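Local coordinates for protein aac(6')-Ii (Enterococcus faecium, PDB 1N71) that probably transfers the acetyl group of acetyl-coenzyme A to the 6'-amino group of aminoglycoside antibiotics, as a GNAT-fold resistance enzyme, at residues I60-L73 against L95-L109. Sequence-based numbering, arbitrary orientation.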
loop_
_atom_site.group_PDB
_atom_site.type_symbol
_atom_site.label_atom_id
_atom_site.label_comp_id
_atom_site.label_asym_id
_atom_site.label_seq_id
_atom_site.Cartn_x
_atom_site.Cartn_y
_atom_site.Cartn_z
ATOM N N ILE A 60 -12.958 -4.954 -12.460
ATOM C CA ILE A 60 -11.872 -4.109 -11.982
ATOM C C ILE A 60 -12.434 -3.187 -10.909
ATOM O O ILE A 60 -13.589 -2.760 -10.981
ATOM C CB ILE A 60 -11.246 -3.273 -13.131
ATOM C CG1 ILE A 60 -9.958 -2.602 -12.640
ATOM C CG2 ILE A 60 -12.237 -2.223 -13.625
ATOM C CD1 ILE A 60 -9.177 -1.889 -13.733
ATOM N N GLY A 61 -11.629 -2.904 -9.892
ATOM C CA GLY A 61 -12.083 -2.027 -8.830
ATOM C C GLY A 61 -10.980 -1.083 -8.395
ATOM O O GLY A 61 -9.820 -1.263 -8.766
ATOM N N ALA A 62 -11.341 -0.065 -7.621
ATOM C CA ALA A 62 -10.356 0.885 -7.120
ATOM C C ALA A 62 -10.739 1.313 -5.711
ATOM O O ALA A 62 -11.917 1.528 -5.412
ATOM C CB ALA A 62 -10.267 2.100 -8.039
ATOM N N ILE A 63 -9.731 1.432 -4.854
ATOM C CA ILE A 63 -9.912 1.820 -3.457
ATOM C C ILE A 63 -9.260 3.180 -3.201
ATOM O O ILE A 63 -8.098 3.390 -3.544
ATOM C CB ILE A 63 -9.228 0.801 -2.516
ATOM C CG1 ILE A 63 -9.753 -0.605 -2.790
ATOM C CG2 ILE A 63 -9.466 1.189 -1.065
ATOM C CD1 ILE A 63 -8.963 -1.689 -2.088
ATOM N N PRO A 64 -10.000 4.129 -2.606
ATOM C CA PRO A 64 -9.392 5.437 -2.342
ATOM C C PRO A 64 -8.492 5.289 -1.115
ATOM O O PRO A 64 -8.983 5.033 -0.018
ATOM C CB PRO A 64 -10.602 6.327 -2.082
ATOM C CG PRO A 64 -11.544 5.389 -1.384
ATOM C CD PRO A 64 -11.419 4.111 -2.201
ATOM N N GLN A 65 -7.182 5.435 -1.302
ATOM C CA GLN A 65 -6.232 5.279 -0.204
ATOM C C GLN A 65 -5.677 6.599 0.330
ATOM O O GLN A 65 -5.276 6.675 1.495
ATOM C CB GLN A 65 -5.078 4.369 -0.642
ATOM C CG GLN A 65 -5.521 2.967 -1.066
ATOM C CD GLN A 65 -5.892 2.080 0.107
ATOM O OE1 GLN A 65 -6.425 2.551 1.110
ATOM N NE2 GLN A 65 -5.626 0.786 -0.021
ATOM N N TYR A 66 -5.639 7.628 -0.512
ATOM C CA TYR A 66 -5.149 8.940 -0.080
ATOM C C TYR A 66 -6.202 10.000 -0.393
ATOM O O TYR A 66 -6.313 10.454 -1.533
ATOM C CB TYR A 66 -3.845 9.302 -0.794
ATOM C CG TYR A 66 -2.736 8.292 -0.628
ATOM C CD1 TYR A 66 -2.730 7.111 -1.366
ATOM C CD2 TYR A 66 -1.694 8.515 0.271
ATOM C CE1 TYR A 66 -1.717 6.176 -1.219
ATOM C CE2 TYR A 66 -0.670 7.583 0.427
ATOM C CZ TYR A 66 -0.690 6.418 -0.322
ATOM O OH TYR A 66 0.317 5.497 -0.190
ATOM N N GLY A 67 -6.969 10.394 0.620
ATOM C CA GLY A 67 -8.006 11.385 0.405
ATOM C C GLY A 67 -8.816 10.972 -0.806
ATOM O O GLY A 67 -9.247 9.823 -0.897
ATOM N N ILE A 68 -9.014 11.898 -1.738
ATOM C CA ILE A 68 -9.748 11.608 -2.969
ATOM C C ILE A 68 -8.749 11.582 -4.128
ATOM O O ILE A 68 -9.098 11.277 -5.268
ATOM C CB ILE A 68 -10.806 12.702 -3.272
ATOM C CG1 ILE A 68 -10.107 14.039 -3.552
ATOM C CG2 ILE A 68 -11.769 12.838 -2.097
ATOM C CD1 ILE A 68 -11.050 15.179 -3.919
ATOM N N THR A 69 -7.496 11.888 -3.809
ATOM C CA THR A 69 -6.428 11.976 -4.799
ATOM C C THR A 69 -5.734 10.689 -5.238
ATOM O O THR A 69 -5.486 10.501 -6.427
ATOM C CB THR A 69 -5.337 12.941 -4.299
ATOM O OG1 THR A 69 -4.891 12.511 -3.008
ATOM C CG2 THR A 69 -5.882 14.363 -4.200
ATOM N N GLY A 70 -5.400 9.824 -4.286
ATOM C CA GLY A 70 -4.702 8.592 -4.622
ATOM C C GLY A 70 -5.517 7.321 -4.461
ATOM O O GLY A 70 -5.964 6.992 -3.362
ATOM N N TRP A 71 -5.686 6.598 -5.564
ATOM C CA TRP A 71 -6.460 5.362 -5.570
ATOM C C TRP A 71 -5.627 4.135 -5.927
ATOM O O TRP A 71 -4.730 4.210 -6.764
ATOM C CB TRP A 71 -7.598 5.473 -6.581
ATOM C CG TRP A 71 -8.593 6.533 -6.251
ATOM C CD1 TRP A 71 -8.379 7.881 -6.204
ATOM C CD2 TRP A 71 -9.974 6.333 -5.936
ATOM N NE1 TRP A 71 -9.547 8.535 -5.880
ATOM C CE2 TRP A 71 -10.542 7.608 -5.710
ATOM C CE3 TRP A 71 -10.788 5.199 -5.824
ATOM C CZ2 TRP A 71 -11.891 7.781 -5.379
ATOM C CZ3 TRP A 71 -12.135 5.370 -5.495
ATOM C CH2 TRP A 71 -12.670 6.655 -5.278
ATOM N N GLU A 72 -5.943 3.010 -5.293
ATOM C CA GLU A 72 -5.261 1.753 -5.572
ATOM C C GLU A 72 -6.143 0.885 -6.459
ATOM O O GLU A 72 -7.291 0.594 -6.105
ATOM C CB GLU A 72 -4.965 0.982 -4.281
ATOM C CG GLU A 72 -4.537 -0.463 -4.552
ATOM C CD GLU A 72 -4.217 -1.252 -3.291
ATOM O OE1 GLU A 72 -4.733 -0.906 -2.210
ATOM O OE2 GLU A 72 -3.455 -2.236 -3.387
ATOM N N LEU A 73 -5.607 0.479 -7.606
ATOM C CA LEU A 73 -6.325 -0.380 -8.536
ATOM C C LEU A 73 -6.316 -1.778 -7.923
ATOM O O LEU A 73 -5.252 -2.369 -7.707
ATOM C CB LEU A 73 -5.615 -0.385 -9.901
ATOM C CG LEU A 73 -6.217 -1.194 -11.061
ATOM C CD1 LEU A 73 -5.537 -0.785 -12.361
ATOM C CD2 LEU A 73 -6.051 -2.691 -10.818
ATOM N N LEU A 95 -11.999 2.519 -15.610
ATOM C CA LEU A 95 -11.697 2.812 -14.219
ATOM C C LEU A 95 -11.094 4.213 -14.121
ATOM O O LEU A 95 -11.483 5.009 -13.270
ATOM C CB LEU A 95 -10.705 1.786 -13.660
ATOM C CG LEU A 95 -10.182 2.097 -12.253
ATOM C CD1 LEU A 95 -11.309 1.988 -11.236
ATOM C CD2 LEU A 95 -9.067 1.132 -11.906
ATOM N N GLU A 96 -10.141 4.506 -14.997
ATOM C CA GLU A 96 -9.485 5.809 -14.983
ATOM C C GLU A 96 -10.473 6.961 -15.140
ATOM O O GLU A 96 -10.346 7.980 -14.469
ATOM C CB GLU A 96 -8.393 5.851 -16.052
ATOM C CG GLU A 96 -7.174 5.019 -15.646
ATOM C CD GLU A 96 -6.065 5.017 -16.682
ATOM O OE1 GLU A 96 -5.935 6.007 -17.424
ATOM O OE2 GLU A 96 -5.307 4.027 -16.738
ATOM N N LYS A 97 -11.473 6.793 -16.002
ATOM C CA LYS A 97 -12.478 7.836 -16.184
ATOM C C LYS A 97 -13.274 8.026 -14.889
ATOM O O LYS A 97 -13.539 9.158 -14.474
ATOM C CB LYS A 97 -13.431 7.468 -17.326
ATOM N N GLU A 98 -13.646 6.916 -14.246
ATOM C CA GLU A 98 -14.413 6.956 -12.999
ATOM C C GLU A 98 -13.635 7.618 -11.863
ATOM O O GLU A 98 -14.181 8.431 -11.116
ATOM C CB GLU A 98 -14.814 5.541 -12.563
ATOM C CG GLU A 98 -15.825 4.840 -13.459
ATOM C CD GLU A 98 -17.252 5.303 -13.221
ATOM O OE1 GLU A 98 -17.663 5.360 -12.044
ATOM O OE2 GLU A 98 -17.964 5.599 -14.206
ATOM N N VAL A 99 -12.361 7.261 -11.724
ATOM C CA VAL A 99 -11.536 7.836 -10.670
ATOM C C VAL A 99 -11.394 9.339 -10.893
ATOM O O VAL A 99 -11.567 10.138 -9.974
ATOM C CB VAL A 99 -10.132 7.191 -10.644
ATOM C CG1 VAL A 99 -9.240 7.917 -9.641
ATOM C CG2 VAL A 99 -10.248 5.716 -10.274
ATOM N N ALA A 100 -11.093 9.723 -12.125
ATOM C CA ALA A 100 -10.933 11.136 -12.448
ATOM C C ALA A 100 -12.180 11.929 -12.081
ATOM O O ALA A 100 -12.082 13.022 -11.529
ATOM C CB ALA A 100 -10.640 11.301 -13.930
ATOM N N SER A 101 -13.350 11.373 -12.388
ATOM C CA SER A 101 -14.613 12.055 -12.115
ATOM C C SER A 101 -14.858 12.298 -10.632
ATOM O O SER A 101 -15.707 13.109 -10.266
ATOM C CB SER A 101 -15.790 11.270 -12.713
ATOM O OG SER A 101 -16.015 10.055 -12.018
ATOM N N ARG A 102 -14.123 11.597 -9.774
ATOM C CA ARG A 102 -14.285 11.782 -8.337
ATOM C C ARG A 102 -13.194 12.683 -7.772
ATOM O O ARG A 102 -13.051 12.806 -6.563
ATOM C CB ARG A 102 -14.270 10.435 -7.605
ATOM C CG ARG A 102 -15.359 9.476 -8.068
ATOM C CD ARG A 102 -15.611 8.381 -7.050
ATOM N NE ARG A 102 -16.595 7.412 -7.529
ATOM C CZ ARG A 102 -17.130 6.457 -6.777
ATOM N NH1 ARG A 102 -16.780 6.342 -5.502
ATOM N NH2 ARG A 102 -18.006 5.608 -7.301
ATOM N N GLY A 103 -12.423 13.310 -8.654
ATOM C CA GLY A 103 -11.358 14.192 -8.205
ATOM C C GLY A 103 -10.026 13.479 -8.041
ATOM O O GLY A 103 -9.064 14.056 -7.532
ATOM N N GLY A 104 -9.974 12.220 -8.470
ATOM C CA GLY A 104 -8.748 11.445 -8.369
ATOM C C GLY A 104 -7.642 11.964 -9.269
ATOM O O GLY A 104 -7.899 12.459 -10.368
ATOM N N ILE A 105 -6.403 11.834 -8.801
ATOM C CA ILE A 105 -5.230 12.296 -9.535
ATOM C C ILE A 105 -4.370 11.134 -10.023
ATOM O O ILE A 105 -3.886 11.126 -11.155
ATOM C CB ILE A 105 -4.316 13.157 -8.630
ATOM C CG1 ILE A 105 -5.099 14.329 -8.039
ATOM C CG2 ILE A 105 -3.116 13.636 -9.419
ATOM C CD1 ILE A 105 -4.265 15.212 -7.139
ATOM N N THR A 106 -4.164 10.158 -9.153
ATOM C CA THR A 106 -3.321 9.030 -9.507
ATOM C C THR A 106 -3.871 7.692 -9.046
ATOM O O THR A 106 -4.581 7.595 -8.046
ATOM C CB THR A 106 -1.914 9.187 -8.906
ATOM O OG1 THR A 106 -1.112 8.049 -9.257
ATOM C CG2 THR A 106 -1.992 9.262 -7.398
ATOM N N ILE A 107 -3.513 6.662 -9.797
ATOM C CA ILE A 107 -3.917 5.304 -9.505
ATOM C C ILE A 107 -2.625 4.517 -9.438
ATOM O O ILE A 107 -1.766 4.661 -10.307
ATOM C CB ILE A 107 -4.797 4.723 -10.634
ATOM C CG1 ILE A 107 -6.121 5.489 -10.710
ATOM C CG2 ILE A 107 -5.050 3.230 -10.389
ATOM C CD1 ILE A 107 -7.044 5.003 -11.831
ATOM N N TYR A 108 -2.475 3.709 -8.400
ATOM C CA TYR A 108 -1.281 2.893 -8.260
ATOM C C TYR A 108 -1.718 1.466 -7.976
ATOM O O TYR A 108 -2.868 1.218 -7.623
ATOM C CB TYR A 108 -0.395 3.403 -7.122
ATOM C CG TYR A 108 -0.972 3.169 -5.750
ATOM C CD1 TYR A 108 -1.971 4.002 -5.236
ATOM C CD2 TYR A 108 -0.530 2.104 -4.966
ATOM C CE1 TYR A 108 -2.509 3.779 -3.974
ATOM C CE2 TYR A 108 -1.064 1.870 -3.705
ATOM C CZ TYR A 108 -2.050 2.711 -3.215
ATOM O OH TYR A 108 -2.571 2.482 -1.967
ATOM N N LEU A 109 -0.794 0.530 -8.129
ATOM C CA LEU A 109 -1.092 -0.875 -7.920
ATOM C C LEU A 109 0.176 -1.624 -7.561
ATOM O O LEU A 109 1.287 -1.126 -7.756
ATOM C CB LEU A 109 -1.686 -1.468 -9.204
ATOM C CG LEU A 109 -0.766 -1.351 -10.430
ATOM C CD1 LEU A 109 0.162 -2.565 -10.507
ATOM C CD2 LEU A 109 -1.601 -1.252 -11.697
#
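Thr69 O receives two backbone N-H groups where strands 70-73 and 106-109 begin to pair: Thr106 N at 3.0 Å, nearly in line with the carbonyl, and Ile105 N on a lone pair in its plane. Parallel pairing continues through Trp71 N to Thr106 O (2.9 Å), Tyr108 N to Trp71 O and Leu73 N to Tyr108 O. Trp71 points to the helix side of the sheet. Its NE1 donates to Ile68 O (2.8 Å) from above the carbonyl plane, with the oxygen close to the ring plane; the bond helps set the indole's rotation. Gln65 NE2 is hydrogen-bonded to Glu72 OE1 (2.9 Å), which lies in the amide plane of Gln65. Val99 CG1 sits over the five-membered ring of Trp71, 3.7 Å from its centroid, a CH-pi contact, while Pro64 CB lies over the opposite face, toward its rim. A Schellman motif with Gly103 as C-prime residue ends the helix. About one turn before Val99, Leu95 sets CD1 against Ala62 CB (a tight 3.4 Å) and CD2 against both Ile60 CD1 and Leu73 CG. On the other side of the sheet, CG of Tyr108 stands between its own N and carbonyl carbon (chi1 70°), which swings the ring across the neighbouring strand, one face under Glu72 CB (4.0 Å to the centroid). Tyr66 CE1 meets Tyr108 CE1 with the rings inclined at 70°, and Tyr66 OH is hydrogen-bonded to Asp168 of the second subunit. The contact closes the right-handed beta-alpha-beta crossover of the GNAT fold, helix 87-101 packing on one face of strands 55-66, 70-78 and 106-112, with strand 168-174 pairing alongside 106-112.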